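Local coordinates for ferric vibriobactin ABC transporter, periplasmic ferric vibriobactin-binding protein (Vibrio cholerae, PDB 3R5T) that binds the iron-loaded siderophore ferric vibriobactin in the periplasm and probably hands it to an ABC transporter for import into the cell, at residues 28-32 / 97-101; 55-59 / 266-271; 77-83 / 106-110. All coordinates share one frame; numbering follows the deposited sequence. Where two conformers were deposited one is given.

Contact 1: 28-32 / 97-101; sequences STAVT and ADSAR. With VBN ((4S,5R)-N-{3-[(2,3-dihydroxybenzoyl)amino]propyl}-2-(2,3-dihydroxyphenyl)-N-[3-({[(4S,5R)-2-(2,3-dihydroxyphenyl)-5-met hyl-4,5-dihydro-1,3-oxazol-4-yl]carbonyl}amino)propyl]-5-methyl-4,5-dihydro-1,3-oxazole-4-carboxamide), chain B.
T32 and D98 join the segments that follow two adjacent strands, 26-28 and 89-93, of the five-stranded parallel sheet in the Rossmann-like amino-terminal lobe. T32 lies in helix 31-39, D98 in a loop. A single carboxylate oxygen, D98 OD2, accepts both bonds across the contact. T32 N reaches OD2 at 3.0 Å, almost in line with the CG-OD2 bond; the hydroxyl OG1 of T32 donates to the same OD2 at 2.8 Å, from the syn side and 26° out of the carboxylate plane. The torsions make this double grip possible. D98 CG is folded in between its own backbone N and carbonyl carbon (chi1 59°), which turns the carboxylate across to the start of the helix, and OG1 of T32 sits beside its own backbone N, so that the two donors converge. The two donors would probably favour the charged form of D98. Its second oxygen, OD1, is hydrogen-bonded to Y118 and S93, which fixes the rotation of the group, and T32 OG1 in turn is bonded by R269.

V31 crosses D98 at about a right angle, its CG1 3.7 Å from D98 OD2, and this methyl also touches a catechol ring of vibriobactin. D98 CG packs against the same ring, 3.7 Å from CAN of VBN, and A97 N donates to the ring oxygen OAH of VBN at 2.9 Å and 173°. Towards the sheet, T29 OG1 bonds V91 O, and a water links this hydroxyl to the 97-101 backbone: it donates to T29 OG1 (2.9 Å) and to D98 O (2.8 Å) and accepts from A100 N (3.1 Å).

Contact 2: 55-59 / 266-271; sequences FFEQW and NSFRID. With VBN ((4S,5R)-N-{3-[(2,3-dihydroxybenzoyl)amino]propyl}-2-(2,3-dihydroxyphenyl)-N-[3-({[(4S,5R)-2-(2,3-dihydroxyphenyl)-5-met hyl-4,5-dihydro-1,3-oxazol-4-yl]carbonyl}amino)propyl]-5-methyl-4,5-dihydro-1,3-oxazole-4-carboxamide), chain B.
F56 and R269 touch at the ligand: CZ of F56 lies 3.8 Å from R269 CG, with ring and guanidinium planes 51° apart. F56 also meets F268, CE1 to CD2 at 4.1 Å. All three reach vibriobactin. F268 CZ comes within 3.3 Å of VBN NBD, and the ring edge of F56 is turned to VBN CAT. R269 NH1 donates to the catechol oxygen OAF of VBN at 2.8 Å and 166°, in the guanidinium plane, while NH2 adds a weak bond to the same oxygen. Y118 also bonds NH2 of R269.

Behind this shell, Q58 NE2 donates to D271 OD1 at 2.9 Å, nearly straight and in its own amide plane. Q58 CG, between backbone N and carbonyl carbon (chi1 62°), and a bend at chi2 place this amide. A water accepts from Q58 NE2 and R269 N and donates to N266 O, tying the backbone of R269 to Q58. The edge of the W59 ring is set against D271 OD1, whose partner oxygen OD2 caps helix 272-286 at S274 N.

The arrangement lies at the floor of the siderophore cleft between the two lobes, as expected for a periplasmic binding protein of the solute-binding protein 8 family.

Contact 3: 77-83 / 106-110; sequences VDLESVY and LLQAI
I110 is the main bump, and the side chains of L79, V82 and Y83 on one flank of helix 79-85 form the hollow that takes it. With CG1 beside its own backbone N and the chain extended beyond (chi2 179°), the side chain drives its terminal CD1 forward into this hollow. There, CD1 of I110 lies 3.6 Å from CG1 of V82 and 4.2 Å from CD2 of L79. The third wall is the Y83 ring: CD1 of I110 sits over one face, 3.9 Å from the ring centroid and 28° off the normal, a CH-pi contact, and CG1 of I110 lies over the same face, 3.6 Å from CZ of Y83.

One turn earlier, L107 fills a second hollow with its CD2 branch. That methyl rests 4.1 Å from L79 CD2 and also meets V77 CG1 and V82 CG2, with L107 and V82 crossing at about a right angle. The fork of L79 serves both hollows: CD2 is wedged between L107 and I110, while CD1 reaches L106 CD1 at 4.2 Å along the more exposed rim. At the same outer margin a water lies 2.8 Å from Y83 OH and donates to L106 O.

On the inner side V82 packs on W72 and I90, and L107 on V92. The contact therefore pairs helix 79-85 with helix 104-108 and the turn that follows it, from two successive beta-alpha-beta crossovers, one from strand 69-73 to 89-93 and the next to 113-116, on one face of the Rossmann-like parallel sheet.

Contacts 1 and 2 have centres about 14 Å apart and share the bound siderophore; they touch, with R269 probably bonding T32 and F56 and W59 packing on the start of helix 31-39. The centre of contact 3 is about 13 Å from that of contact 1, which it touches through A100 and V77, but its nearest atoms are about 12 Å from contact 2. Along the chain the segments of contact 1 alternate with those of contacts 2 and 3, and contact 3 is nested within the loop closed by contact 2. Contacts 1 and 3 belong to the amino-terminal parallel sheet and its helices, whereas contact 2 joins that lobe to the other at the cleft floor.

Contact 1: 28-32 / 97-101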
# COMPACT_ATOMS: atom_id res chain seq x y z
N SER A 28 -6.83 1.81 14.67
CA SER A 28 -6.88 2.09 13.25
C SER A 28 -8.21 1.70 12.65
O SER A 28 -8.68 0.56 12.84
CB SER A 28 -5.77 1.34 12.51
OG SER A 28 -5.93 1.54 11.12
N THR A 29 -8.84 2.64 11.95
CA THR A 29 -10.09 2.34 11.26
C THR A 29 -9.90 1.95 9.80
O THR A 29 -10.88 1.72 9.09
CB THR A 29 -11.11 3.52 11.30
OG1 THR A 29 -10.64 4.61 10.49
CG2 THR A 29 -11.30 4.01 12.74
N ALA A 30 -8.63 1.90 9.37
CA ALA A 30 -8.29 1.61 7.97
C ALA A 30 -7.25 0.50 7.90
O ALA A 30 -6.07 0.71 8.24
CB ALA A 30 -7.79 2.88 7.21
N VAL A 31 -7.66 -0.67 7.44
CA VAL A 31 -6.77 -1.82 7.37
C VAL A 31 -5.48 -1.49 6.58
O VAL A 31 -4.40 -1.96 6.92
CB VAL A 31 -7.53 -3.06 6.80
CG1 VAL A 31 -7.94 -2.83 5.34
CG2 VAL A 31 -6.70 -4.34 6.96
N THR A 32 -5.59 -0.65 5.55
CA THR A 32 -4.38 -0.26 4.80
C THR A 32 -3.35 0.41 5.70
O THR A 32 -2.17 0.14 5.58
CB THR A 32 -4.69 0.69 3.63
OG1 THR A 32 -5.57 0.03 2.72
CG2 THR A 32 -3.41 1.05 2.87
N ALA A 97 -11.79 1.61 0.08
CA ALA A 97 -12.90 0.87 0.71
C ALA A 97 -12.88 0.94 2.24
O ALA A 97 -13.93 0.76 2.89
CB ALA A 97 -12.91 -0.59 0.24
N ASP A 98 -11.70 1.18 2.80
CA ASP A 98 -11.50 1.22 4.26
C ASP A 98 -11.62 2.63 4.85
O ASP A 98 -11.33 2.84 6.03
CB ASP A 98 -10.14 0.58 4.64
CG ASP A 98 -8.95 1.27 4.00
OD1 ASP A 98 -9.11 2.32 3.37
OD2 ASP A 98 -7.84 0.72 4.14
N SER A 99 -12.10 3.58 4.06
CA SER A 99 -12.25 4.96 4.55
C SER A 99 -13.47 5.14 5.46
O SER A 99 -14.59 4.81 5.08
CB SER A 99 -12.35 5.94 3.39
OG SER A 99 -12.60 7.26 3.88
N ALA A 100 -13.23 5.66 6.66
CA ALA A 100 -14.30 6.08 7.56
C ALA A 100 -14.39 7.61 7.65
O ALA A 100 -14.75 8.16 8.70
CB ALA A 100 -14.08 5.48 8.94
N ARG A 101 -14.04 8.30 6.55
CA ARG A 101 -13.99 9.75 6.54
C ARG A 101 -15.28 10.39 7.06
O ARG A 101 -15.23 11.34 7.85
CB ARG A 101 -13.66 10.26 5.14
CG ARG A 101 -13.61 11.77 5.03
CD ARG A 101 -13.02 12.23 3.70
NE ARG A 101 -13.06 13.68 3.60
CZ ARG A 101 -12.96 14.35 2.45
NH1 ARG A 101 -13.02 15.68 2.46
NH2 ARG A 101 -12.80 13.70 1.31
C VBN B . -12.86 -2.78 -5.32
N VBN B . -12.25 -1.15 -3.48
O VBN B . -12.91 -1.93 -6.14
CA VBN B . -12.79 -2.45 -3.83
CB VBN B . -14.20 -2.39 -3.13
CAB VBN B . -7.93 -7.81 -0.35
OAC VBN B . -8.77 -3.33 -9.01
OAD VBN B . -12.11 -6.43 -1.63
OAF VBN B . -8.18 -0.14 -3.93
OAG VBN B . -10.67 3.84 -3.76
OAH VBN B . -9.93 0.07 -1.45
OAI VBN B . -9.85 -1.71 -5.28
OAJ VBN B . -10.91 1.13 -3.89
OAK VBN B . -9.96 -2.53 -2.25
CAL VBN B . -6.14 -0.75 -7.01
CAM VBN B . -14.21 3.31 -2.75
CAN VBN B . -8.98 -1.68 1.69
CAO VBN B . -6.52 -0.24 -5.72
CAP VBN B . -12.99 3.97 -3.05
CAQ VBN B . -9.25 -0.61 0.78
CAR VBN B . -7.04 -1.60 -7.75
CAS VBN B . -14.32 1.92 -2.85
CAT VBN B . -9.07 -3.03 1.26
CAU VBN B . -12.24 -4.73 -8.04
CAV VBN B . -12.91 -6.67 -5.21
CAW VBN B . -11.55 -3.47 -8.59
CAX VBN B . -12.63 -7.75 -4.14
CAY VBN B . -13.40 -4.48 -7.07
CAZ VBN B . -13.04 -5.23 -4.67
NBB VBN B . -10.60 -2.80 -7.71
NBC VBN B . -11.32 -7.55 -3.53
NBD VBN B . -9.44 -5.06 -1.88
OBF VBN B . -9.19 -5.73 0.35
CBG VBN B . -9.19 -2.78 -8.05
CBH VBN B . -11.17 -6.84 -2.26
CBJ VBN B . -13.38 -0.26 -3.52
CBK VBN B . -7.79 -0.59 -5.18
CBL VBN B . -11.87 3.22 -3.46
CBM VBN B . -9.61 -0.91 -0.53
CBN VBN B . -8.64 -1.39 -5.88
CBO VBN B . -11.98 1.90 -3.55
CBP VBN B . -9.69 -2.22 -0.94
CBQ VBN B . -8.25 -1.92 -7.22
CBR VBN B . -13.24 1.21 -3.22
CBS VBN B . -9.39 -3.32 -0.02
CBU VBN B . -9.22 -7.01 -0.43
CBW VBN B . -9.62 -4.72 -0.51
CBX VBN B . -9.74 -6.50 -1.87
NBY VBN B . -13.04 -4.18 -5.69
OG1 VBN B . -14.56 -0.95 -3.17
CG2 VBN B . -14.38 -3.15 -1.82
O HOH W 1 -10.39 4.96 7.63

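Contact 2: 55-59 / 266-271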
# COMPACT_ATOMS: atom_id res chain seq x y z
N PHE A 55 -7.30 -9.36 8.02
CA PHE A 55 -6.08 -8.55 8.03
C PHE A 55 -5.25 -8.91 6.80
O PHE A 55 -5.27 -10.05 6.34
CB PHE A 55 -5.25 -8.86 9.28
CG PHE A 55 -5.75 -8.23 10.56
CD1 PHE A 55 -6.60 -7.14 10.56
CD2 PHE A 55 -5.29 -8.70 11.78
CE1 PHE A 55 -7.00 -6.55 11.77
CE2 PHE A 55 -5.68 -8.12 12.98
CZ PHE A 55 -6.53 -7.05 12.97
N PHE A 56 -4.46 -7.97 6.28
CA PHE A 56 -3.58 -8.30 5.15
C PHE A 56 -2.56 -9.34 5.56
O PHE A 56 -1.94 -9.23 6.63
CB PHE A 56 -2.89 -7.07 4.56
CG PHE A 56 -3.81 -6.13 3.84
CD1 PHE A 56 -4.73 -6.60 2.91
CD2 PHE A 56 -3.77 -4.77 4.09
CE1 PHE A 56 -5.58 -5.72 2.24
CE2 PHE A 56 -4.60 -3.88 3.41
CZ PHE A 56 -5.52 -4.37 2.51
N GLU A 57 -2.35 -10.34 4.71
CA GLU A 57 -1.55 -11.51 5.09
C GLU A 57 -0.08 -11.20 5.35
O GLU A 57 0.57 -11.90 6.13
CB GLU A 57 -1.67 -12.60 4.02
CG GLU A 57 -1.08 -13.94 4.44
CD GLU A 57 -1.78 -14.59 5.64
OE1 GLU A 57 -2.88 -14.16 6.04
OE2 GLU A 57 -1.19 -15.54 6.19
N GLN A 58 0.45 -10.16 4.71
CA GLN A 58 1.85 -9.82 4.94
C GLN A 58 2.16 -9.48 6.40
O GLN A 58 3.32 -9.59 6.82
CB GLN A 58 2.31 -8.69 4.02
CG GLN A 58 1.57 -7.36 4.22
CD GLN A 58 0.39 -7.19 3.30
OE1 GLN A 58 -0.19 -8.18 2.81
NE2 GLN A 58 -0.01 -5.94 3.06
N TRP A 59 1.16 -9.01 7.15
CA TRP A 59 1.36 -8.62 8.56
C TRP A 59 0.41 -9.25 9.57
O TRP A 59 0.51 -8.98 10.76
CB TRP A 59 1.43 -7.08 8.75
CG TRP A 59 0.30 -6.28 8.18
CD1 TRP A 59 0.32 -5.53 7.04
CD2 TRP A 59 -1.02 -6.14 8.73
NE1 TRP A 59 -0.90 -4.94 6.83
CE2 TRP A 59 -1.74 -5.30 7.85
CE3 TRP A 59 -1.66 -6.64 9.87
CZ2 TRP A 59 -3.07 -4.94 8.09
CZ3 TRP A 59 -2.96 -6.28 10.10
CH2 TRP A 59 -3.66 -5.44 9.21
N ASN A 266 0.71 -11.00 -1.81
CA ASN A 266 0.40 -10.00 -0.79
C ASN A 266 0.62 -8.55 -1.24
O ASN A 266 0.67 -7.64 -0.40
CB ASN A 266 1.19 -10.25 0.49
CG ASN A 266 0.84 -11.57 1.16
OD1 ASN A 266 -0.26 -12.11 0.98
ND2 ASN A 266 1.74 -12.06 1.97
N SER A 267 0.69 -8.34 -2.55
CA SER A 267 1.09 -7.05 -3.10
C SER A 267 -0.06 -6.07 -3.33
O SER A 267 0.15 -5.04 -3.97
CB SER A 267 1.88 -7.24 -4.41
OG SER A 267 1.06 -7.85 -5.41
N PHE A 268 -1.26 -6.41 -2.86
CA PHE A 268 -2.39 -5.52 -3.09
C PHE A 268 -2.13 -4.09 -2.56
O PHE A 268 -2.25 -3.12 -3.31
CB PHE A 268 -3.71 -6.09 -2.55
CG PHE A 268 -4.87 -5.18 -2.77
CD1 PHE A 268 -5.35 -4.96 -4.06
CD2 PHE A 268 -5.46 -4.52 -1.71
CE1 PHE A 268 -6.39 -4.09 -4.30
CE2 PHE A 268 -6.51 -3.64 -1.94
CZ PHE A 268 -6.97 -3.43 -3.24
N ARG A 269 -1.76 -3.98 -1.29
CA ARG A 269 -1.36 -2.69 -0.71
C ARG A 269 0.10 -2.77 -0.32
O ARG A 269 0.61 -3.87 -0.01
CB ARG A 269 -2.21 -2.37 0.52
CG ARG A 269 -3.64 -1.93 0.24
CD ARG A 269 -3.72 -0.59 -0.45
NE ARG A 269 -5.00 0.09 -0.26
CZ ARG A 269 -5.97 0.15 -1.17
NH1 ARG A 269 -5.83 -0.43 -2.36
NH2 ARG A 269 -7.09 0.81 -0.89
N ILE A 270 0.78 -1.62 -0.35
CA ILE A 270 2.21 -1.55 -0.05
C ILE A 270 2.48 -1.05 1.36
O ILE A 270 2.09 0.06 1.73
CB ILE A 270 2.94 -0.61 -1.02
CG1 ILE A 270 2.75 -1.08 -2.47
CG2 ILE A 270 4.42 -0.53 -0.62
CD1 ILE A 270 3.25 -2.48 -2.70
N ASP A 271 3.11 -1.89 2.15
CA ASP A 271 3.63 -1.47 3.44
C ASP A 271 5.04 -2.08 3.53
O ASP A 271 5.47 -2.76 2.60
CB ASP A 271 2.69 -1.91 4.57
CG ASP A 271 2.35 -3.37 4.48
OD1 ASP A 271 1.15 -3.70 4.40
OD2 ASP A 271 3.29 -4.18 4.51
C VBN B . -12.86 -2.78 -5.32
N VBN B . -12.25 -1.15 -3.48
O VBN B . -12.91 -1.93 -6.14
CA VBN B . -12.79 -2.45 -3.83
CB VBN B . -14.20 -2.39 -3.13
CAB VBN B . -7.93 -7.81 -0.35
OAC VBN B . -8.77 -3.33 -9.01
OAD VBN B . -12.11 -6.43 -1.63
OAF VBN B . -8.18 -0.14 -3.93
OAG VBN B . -10.67 3.84 -3.76
OAH VBN B . -9.93 0.07 -1.45
OAI VBN B . -9.85 -1.71 -5.28
OAJ VBN B . -10.91 1.13 -3.89
OAK VBN B . -9.96 -2.53 -2.25
CAL VBN B . -6.14 -0.75 -7.01
CAM VBN B . -14.21 3.31 -2.75
CAN VBN B . -8.98 -1.68 1.69
CAO VBN B . -6.52 -0.24 -5.72
CAP VBN B . -12.99 3.97 -3.05
CAQ VBN B . -9.25 -0.61 0.78
CAR VBN B . -7.04 -1.60 -7.75
CAS VBN B . -14.32 1.92 -2.85
CAT VBN B . -9.07 -3.03 1.26
CAU VBN B . -12.24 -4.73 -8.04
CAV VBN B . -12.91 -6.67 -5.21
CAW VBN B . -11.55 -3.47 -8.59
CAX VBN B . -12.63 -7.75 -4.14
CAY VBN B . -13.40 -4.48 -7.07
CAZ VBN B . -13.04 -5.23 -4.67
NBB VBN B . -10.60 -2.80 -7.71
NBC VBN B . -11.32 -7.55 -3.53
NBD VBN B . -9.44 -5.06 -1.88
OBF VBN B . -9.19 -5.73 0.35
CBG VBN B . -9.19 -2.78 -8.05
CBH VBN B . -11.17 -6.84 -2.26
CBJ VBN B . -13.38 -0.26 -3.52
CBK VBN B . -7.79 -0.59 -5.18
CBL VBN B . -11.87 3.22 -3.46
CBM VBN B . -9.61 -0.91 -0.53
CBN VBN B . -8.64 -1.39 -5.88
CBO VBN B . -11.98 1.90 -3.55
CBP VBN B . -9.69 -2.22 -0.94
CBQ VBN B . -8.25 -1.92 -7.22
CBR VBN B . -13.24 1.21 -3.22
CBS VBN B . -9.39 -3.32 -0.02
CBU VBN B . -9.22 -7.01 -0.43
CBW VBN B . -9.62 -4.72 -0.51
CBX VBN B . -9.74 -6.50 -1.87
NBY VBN B . -13.04 -4.18 -5.69
OG1 VBN B . -14.56 -0.95 -3.17
CG2 VBN B . -14.38 -3.15 -1.82
O HOH W 2 -1.53 -6.14 0.55
O HOH W 3 -1.55 -2.57 5.55

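Contact 3: 77-83 / 106-110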
# COMPACT_ATOMS: atom_id res chain seq x y z
N VAL A 77 -18.64 0.97 10.81
CA VAL A 77 -17.91 1.35 12.04
C VAL A 77 -18.72 0.98 13.30
O VAL A 77 -19.87 1.39 13.45
CB VAL A 77 -17.56 2.84 12.09
CG1 VAL A 77 -16.94 3.19 13.43
CG2 VAL A 77 -16.61 3.19 10.97
N ASP A 78 -18.10 0.21 14.19
CA ASP A 78 -18.75 -0.20 15.44
C ASP A 78 -18.31 0.74 16.56
O ASP A 78 -17.22 0.59 17.14
CB ASP A 78 -18.39 -1.66 15.75
CG ASP A 78 -19.07 -2.20 17.01
OD1 ASP A 78 -19.52 -1.39 17.84
OD2 ASP A 78 -19.14 -3.44 17.15
N LEU A 79 -19.13 1.74 16.84
CA LEU A 79 -18.74 2.75 17.83
C LEU A 79 -18.58 2.17 19.23
O LEU A 79 -17.72 2.63 19.99
CB LEU A 79 -19.74 3.90 17.86
CG LEU A 79 -19.79 4.74 16.58
CD1 LEU A 79 -20.95 5.72 16.66
CD2 LEU A 79 -18.46 5.46 16.33
N GLU A 80 -19.41 1.19 19.59
CA GLU A 80 -19.30 0.58 20.91
C GLU A 80 -17.90 -0.00 21.07
O GLU A 80 -17.26 0.17 22.10
CB GLU A 80 -20.36 -0.51 21.10
CG GLU A 80 -20.20 -1.30 22.39
CD GLU A 80 -21.29 -2.33 22.55
OE1 GLU A 80 -22.48 -1.98 22.36
OE2 GLU A 80 -20.97 -3.50 22.87
N SER A 81 -17.42 -0.68 20.03
CA SER A 81 -16.11 -1.29 20.09
C SER A 81 -15.02 -0.23 20.27
O SER A 81 -14.07 -0.44 21.03
CB SER A 81 -15.84 -2.18 18.87
OG SER A 81 -15.74 -1.43 17.67
N VAL A 82 -15.17 0.91 19.61
CA VAL A 82 -14.19 2.00 19.77
C VAL A 82 -14.18 2.50 21.22
O VAL A 82 -13.12 2.65 21.83
CB VAL A 82 -14.44 3.17 18.81
CG1 VAL A 82 -13.36 4.25 18.99
CG2 VAL A 82 -14.43 2.67 17.37
N TYR A 83 -15.36 2.78 21.78
CA TYR A 83 -15.47 3.21 23.17
C TYR A 83 -14.79 2.20 24.11
O TYR A 83 -14.03 2.59 24.99
CB TYR A 83 -16.94 3.39 23.59
CG TYR A 83 -17.55 4.72 23.20
CD1 TYR A 83 -17.41 5.84 24.03
CD2 TYR A 83 -18.26 4.87 22.02
CE1 TYR A 83 -17.97 7.06 23.67
CE2 TYR A 83 -18.81 6.08 21.66
CZ TYR A 83 -18.66 7.18 22.48
OH TYR A 83 -19.21 8.38 22.10
N LEU A 106 -18.20 11.53 14.69
CA LEU A 106 -18.57 10.57 15.73
C LEU A 106 -17.33 10.04 16.45
O LEU A 106 -17.33 9.87 17.67
CB LEU A 106 -19.42 9.43 15.16
CG LEU A 106 -20.83 9.82 14.73
CD1 LEU A 106 -21.45 8.77 13.79
CD2 LEU A 106 -21.70 10.03 15.96
N LEU A 107 -16.26 9.80 15.69
CA LEU A 107 -15.04 9.25 16.26
C LEU A 107 -14.29 10.27 17.11
O LEU A 107 -13.75 9.94 18.17
CB LEU A 107 -14.14 8.72 15.14
CG LEU A 107 -14.70 7.52 14.36
CD1 LEU A 107 -13.96 7.34 13.05
CD2 LEU A 107 -14.63 6.25 15.20
N GLN A 108 -14.26 11.52 16.66
CA GLN A 108 -13.57 12.58 17.38
C GLN A 108 -14.21 12.82 18.75
O GLN A 108 -13.56 13.32 19.67
CB GLN A 108 -13.53 13.86 16.54
CG GLN A 108 -12.88 15.07 17.22
CD GLN A 108 -11.38 14.93 17.46
OE1 GLN A 108 -10.64 14.40 16.63
NE2 GLN A 108 -10.94 15.43 18.61
N ALA A 109 -15.49 12.46 18.90
CA ALA A 109 -16.16 12.56 20.19
C ALA A 109 -15.56 11.58 21.19
O ALA A 109 -15.73 11.75 22.40
CB ALA A 109 -17.67 12.30 20.03
N ILE A 110 -14.88 10.57 20.68
CA ILE A 110 -14.29 9.52 21.51
C ILE A 110 -12.82 9.75 21.84
O ILE A 110 -12.41 9.57 22.98
CB ILE A 110 -14.41 8.14 20.82
CG1 ILE A 110 -15.85 7.90 20.35
CG2 ILE A 110 -13.93 7.04 21.76
CD1 ILE A 110 -16.07 6.57 19.63
O HOH W 4 -19.47 8.94 19.34